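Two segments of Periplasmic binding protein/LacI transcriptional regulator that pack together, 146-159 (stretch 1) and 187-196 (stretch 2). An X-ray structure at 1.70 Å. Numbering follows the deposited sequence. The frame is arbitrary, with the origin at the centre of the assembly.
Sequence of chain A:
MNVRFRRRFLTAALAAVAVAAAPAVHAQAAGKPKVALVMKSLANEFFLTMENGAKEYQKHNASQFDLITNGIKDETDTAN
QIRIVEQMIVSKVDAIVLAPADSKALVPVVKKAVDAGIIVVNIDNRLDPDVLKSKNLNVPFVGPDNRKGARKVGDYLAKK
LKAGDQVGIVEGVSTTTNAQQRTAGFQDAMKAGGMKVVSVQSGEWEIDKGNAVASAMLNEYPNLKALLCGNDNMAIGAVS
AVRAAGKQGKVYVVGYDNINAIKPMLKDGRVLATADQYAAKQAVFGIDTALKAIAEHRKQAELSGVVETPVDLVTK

Stretch 1 (146-159) NRKGARKVGDYLAK
Stretch 2 (187-196) QDAMKAGGMK

Two helices, 146-159 and 187-193, run in roughly the same direction, their axes 36° apart (signed crossing angle -36°) and 7.9 Å at closest approach. Small residues line that approach: the CA atoms of Gly154 and Ala189 lie 5.0 Å apart, those of Ala158 and Gly193 5.8 Å.

From Lys148 to Ala158 phi/psi stay close to -60/-43; Asn146 (-74/-16), Arg147 (-76/-48) and Lys159 (-63/-26) depart from this. Arg147 starts sideways to the partner and reaches it by extension, with chi1 to chi3 all t. Its guanidinium edge meets Asp188 (chi1 m, CB toward stretch 1) in a two-pronged salt bridge, NE to OD2 2.8 Å and NH2 to OD1 3.0 Å, both nearly linear. Lys148 and Lys152 face away, suiting their exposure.

One turn on, Arg151 (t, p, t, chi4 -91°) leans forward along its helix, and its NE donates a hydrogen bond to Asp155 OD1 at 2.8 Å, part of a salt bridge within the helix. In this pose its side chain also packs on stretch 2, with Arg151 CD 3.6 Å from Ala189 N and Arg151 NH2 3.7 Å from Ala192 CB. A water accepts from Arg151 NH1 (3.1 Å) and donates to Asp188 OD2 (2.6 Å).

At Gly154 the backbones come closest. Ala189 CB sits 3.4 Å from Gly154 C; a CB on Gly154 would fall 2.4 Å from that methyl, so glycine fits here. Met190, a selenomethionine (m, m, chi3 94°), leaves its helix pointing away but curls CE back to 3.2 Å from Gly154 O. Asp155 (chi1 m) shares a second water, which donates to Asp155 OD1 (2.7 Å) and Ala189 O (3.1 Å).

Buried Leu157 (t, p) places CD2 4.2 Å from Met190 CE. Ala158 points its CB toward stretch 2, 4.0 Å from Met190 CE and 3.9 Å from SE of selenomethionine Met195. That residue follows a Schellman turn at Gly194 (phi/psi 88/10), closed by Met195 N to Met190 O at 2.9 Å.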

# COMPACT_ATOMS: atom_id res chain seq x y z
N ASN A 146 -5.68 -7.32 -0.59
CA ASN A 146 -4.98 -6.90 -1.78
C ASN A 146 -4.97 -7.97 -2.88
O ASN A 146 -4.65 -7.67 -4.01
CB ASN A 146 -3.54 -6.50 -1.45
CG ASN A 146 -3.46 -5.10 -0.85
OD1 ASN A 146 -3.72 -4.12 -1.55
ND2 ASN A 146 -3.17 -5.01 0.44
N ARG A 147 -5.28 -9.21 -2.53
CA ARG A 147 -5.31 -10.27 -3.55
C ARG A 147 -6.59 -10.09 -4.36
O ARG A 147 -6.56 -10.05 -5.58
CB ARG A 147 -5.21 -11.65 -2.91
CG ARG A 147 -5.04 -12.80 -3.89
CD ARG A 147 -4.76 -14.14 -3.20
NE ARG A 147 -4.35 -15.12 -4.21
CZ ARG A 147 -3.64 -16.22 -3.97
NH1 ARG A 147 -3.26 -16.54 -2.74
NH2 ARG A 147 -3.33 -17.01 -4.99
N LYS A 148 -7.71 -9.92 -3.67
CA LYS A 148 -8.96 -9.61 -4.36
C LYS A 148 -8.88 -8.29 -5.13
O LYS A 148 -9.44 -8.19 -6.22
CB LYS A 148 -10.13 -9.53 -3.37
CG LYS A 148 -10.51 -10.85 -2.74
CD LYS A 148 -11.64 -10.66 -1.75
CE LYS A 148 -12.06 -12.00 -1.10
NZ LYS A 148 -13.15 -11.85 -0.08
N GLY A 149 -8.23 -7.28 -4.54
CA GLY A 149 -8.09 -5.99 -5.19
C GLY A 149 -7.32 -6.11 -6.50
O GLY A 149 -7.83 -5.69 -7.54
N ALA A 150 -6.13 -6.70 -6.45
CA ALA A 150 -5.32 -6.90 -7.65
C ALA A 150 -6.05 -7.78 -8.66
O ALA A 150 -5.92 -7.57 -9.84
CB ALA A 150 -3.96 -7.50 -7.27
N ARG A 151 -6.83 -8.74 -8.18
CA ARG A 151 -7.59 -9.64 -9.07
C ARG A 151 -8.60 -8.85 -9.88
O ARG A 151 -8.79 -9.13 -11.06
CB ARG A 151 -8.30 -10.72 -8.27
CG ARG A 151 -9.19 -11.71 -9.11
CD ARG A 151 -8.37 -12.55 -10.05
NE ARG A 151 -9.24 -13.35 -10.94
CZ ARG A 151 -9.65 -14.59 -10.67
NH1 ARG A 151 -9.28 -15.21 -9.56
NH2 ARG A 151 -10.44 -15.21 -11.54
N LYS A 152 -9.27 -7.87 -9.25
CA LYS A 152 -10.17 -7.00 -10.00
C LYS A 152 -9.46 -6.31 -11.17
O LYS A 152 -9.98 -6.25 -12.28
CB LYS A 152 -10.77 -5.92 -9.10
CG LYS A 152 -11.81 -6.42 -8.13
CD LYS A 152 -12.39 -5.25 -7.34
CE LYS A 152 -13.58 -5.70 -6.50
NZ LYS A 152 -14.39 -4.55 -6.00
N VAL A 153 -8.29 -5.72 -10.89
CA VAL A 153 -7.51 -5.00 -11.89
C VAL A 153 -7.04 -5.97 -12.97
O VAL A 153 -7.24 -5.73 -14.14
CB VAL A 153 -6.33 -4.28 -11.26
CG1 VAL A 153 -5.47 -3.57 -12.32
CG2 VAL A 153 -6.87 -3.28 -10.19
N GLY A 154 -6.46 -7.08 -12.54
CA GLY A 154 -6.04 -8.12 -13.47
C GLY A 154 -7.16 -8.64 -14.37
O GLY A 154 -6.93 -8.89 -15.58
N ASP A 155 -8.35 -8.83 -13.81
CA ASP A 155 -9.50 -9.31 -14.59
C ASP A 155 -9.89 -8.35 -15.70
O ASP A 155 -10.25 -8.79 -16.79
CB ASP A 155 -10.73 -9.55 -13.69
CG ASP A 155 -10.64 -10.83 -12.87
OD1 ASP A 155 -9.79 -11.69 -13.18
OD2 ASP A 155 -11.43 -10.97 -11.91
N TYR A 156 -9.89 -7.06 -15.42
CA TYR A 156 -10.22 -6.08 -16.44
C TYR A 156 -9.21 -6.15 -17.59
O TYR A 156 -9.59 -6.18 -18.77
CB TYR A 156 -10.27 -4.68 -15.85
CG TYR A 156 -10.86 -3.66 -16.79
CD1 TYR A 156 -12.22 -3.63 -17.06
CD2 TYR A 156 -10.06 -2.75 -17.43
CE1 TYR A 156 -12.76 -2.70 -17.94
CE2 TYR A 156 -10.59 -1.82 -18.31
CZ TYR A 156 -11.93 -1.79 -18.55
OH TYR A 156 -12.45 -0.86 -19.44
N LEU A 157 -7.92 -6.18 -17.25
CA LEU A 157 -6.88 -6.37 -18.25
C LEU A 157 -7.08 -7.63 -19.06
O LEU A 157 -6.92 -7.62 -20.28
CB LEU A 157 -5.52 -6.42 -17.58
CG LEU A 157 -4.31 -6.72 -18.48
CD1 LEU A 157 -4.11 -5.68 -19.59
CD2 LEU A 157 -3.07 -6.82 -17.58
N ALA A 158 -7.41 -8.73 -18.40
CA ALA A 158 -7.57 -10.01 -19.10
C ALA A 158 -8.59 -9.92 -20.23
O ALA A 158 -8.42 -10.56 -21.27
CB ALA A 158 -7.98 -11.10 -18.13
N LYS A 159 -9.62 -9.10 -20.04
CA LYS A 159 -10.66 -8.97 -21.06
C LYS A 159 -10.08 -8.39 -22.36
O LYS A 159 -10.61 -8.63 -23.45
CB LYS A 159 -11.80 -8.06 -20.58
CG LYS A 159 -12.39 -8.39 -19.23
CD LYS A 159 -12.64 -9.87 -19.04
CE LYS A 159 -12.91 -10.19 -17.57
NZ LYS A 159 -12.11 -11.37 -17.11
N GLN A 187 -1.40 -12.62 -10.64
CA GLN A 187 -1.14 -13.96 -11.18
C GLN A 187 -2.47 -14.74 -11.34
O GLN A 187 -2.68 -15.39 -12.33
CB GLN A 187 -0.19 -14.76 -10.29
CG GLN A 187 1.20 -14.18 -10.08
CD GLN A 187 2.27 -14.83 -10.92
OE1 GLN A 187 2.01 -15.37 -12.00
NE2 GLN A 187 3.50 -14.79 -10.43
N ASP A 188 -3.37 -14.63 -10.36
CA ASP A 188 -4.65 -15.32 -10.42
C ASP A 188 -5.42 -14.93 -11.66
O ASP A 188 -6.00 -15.77 -12.36
CB ASP A 188 -5.51 -14.98 -9.20
CG ASP A 188 -4.92 -15.50 -7.87
OD1 ASP A 188 -4.06 -16.42 -7.88
OD2 ASP A 188 -5.41 -15.00 -6.80
N ALA A 189 -5.44 -13.62 -11.93
CA ALA A 189 -6.17 -13.09 -13.08
C ALA A 189 -5.59 -13.60 -14.39
O ALA A 189 -6.33 -14.03 -15.29
CB ALA A 189 -6.14 -11.58 -13.03
N MSE A 190 -4.26 -13.56 -14.49
CA MSE A 190 -3.59 -13.99 -15.71
C MSE A 190 -3.79 -15.48 -15.97
O MSE A 190 -4.07 -15.87 -17.10
CB MSE A 190 -2.11 -13.64 -15.63
CG MSE A 190 -1.87 -12.11 -15.61
SE MSE A 190 -2.62 -11.15 -17.17
CE MSE A 190 -4.37 -10.62 -16.41
N LYS A 191 -3.65 -16.30 -14.92
CA LYS A 191 -3.96 -17.74 -15.02
C LYS A 191 -5.38 -18.02 -15.53
O LYS A 191 -5.59 -18.86 -16.41
CB LYS A 191 -3.84 -18.43 -13.67
CG LYS A 191 -2.45 -18.70 -13.12
CD LYS A 191 -2.58 -19.28 -11.69
CE LYS A 191 -1.27 -19.80 -11.11
NZ LYS A 191 -0.11 -18.92 -11.39
N ALA A 192 -6.35 -17.35 -14.93
CA ALA A 192 -7.75 -17.57 -15.22
C ALA A 192 -8.10 -17.21 -16.67
O ALA A 192 -9.07 -17.73 -17.25
CB ALA A 192 -8.59 -16.77 -14.28
N GLY A 193 -7.30 -16.30 -17.23
CA GLY A 193 -7.51 -15.80 -18.58
C GLY A 193 -6.71 -16.53 -19.63
O GLY A 193 -6.96 -16.38 -20.83
N GLY A 194 -5.74 -17.32 -19.19
CA GLY A 194 -4.85 -18.00 -20.11
C GLY A 194 -3.60 -17.23 -20.53
O GLY A 194 -2.90 -17.67 -21.44
N MSE A 195 -3.31 -16.09 -19.89
CA MSE A 195 -2.08 -15.34 -20.19
C MSE A 195 -0.91 -15.98 -19.49
O MSE A 195 -1.09 -16.77 -18.57
CB MSE A 195 -2.16 -13.86 -19.77
CG MSE A 195 -3.14 -13.01 -20.55
SE MSE A 195 -4.93 -12.94 -19.71
CE MSE A 195 -5.97 -13.40 -21.32
N LYS A 196 0.28 -15.65 -19.95
CA LYS A 196 1.52 -16.18 -19.39
C LYS A 196 2.38 -15.10 -18.71
O LYS A 196 2.88 -14.17 -19.35
CB LYS A 196 2.31 -16.86 -20.49
CG LYS A 196 3.44 -17.72 -19.98
CD LYS A 196 4.11 -18.45 -21.13
CE LYS A 196 5.60 -18.67 -20.88
NZ LYS A 196 6.39 -18.32 -22.10
O HOH W 1 -7.86 -14.12 -7.08
O HOH W 2 -9.16 -12.88 -15.56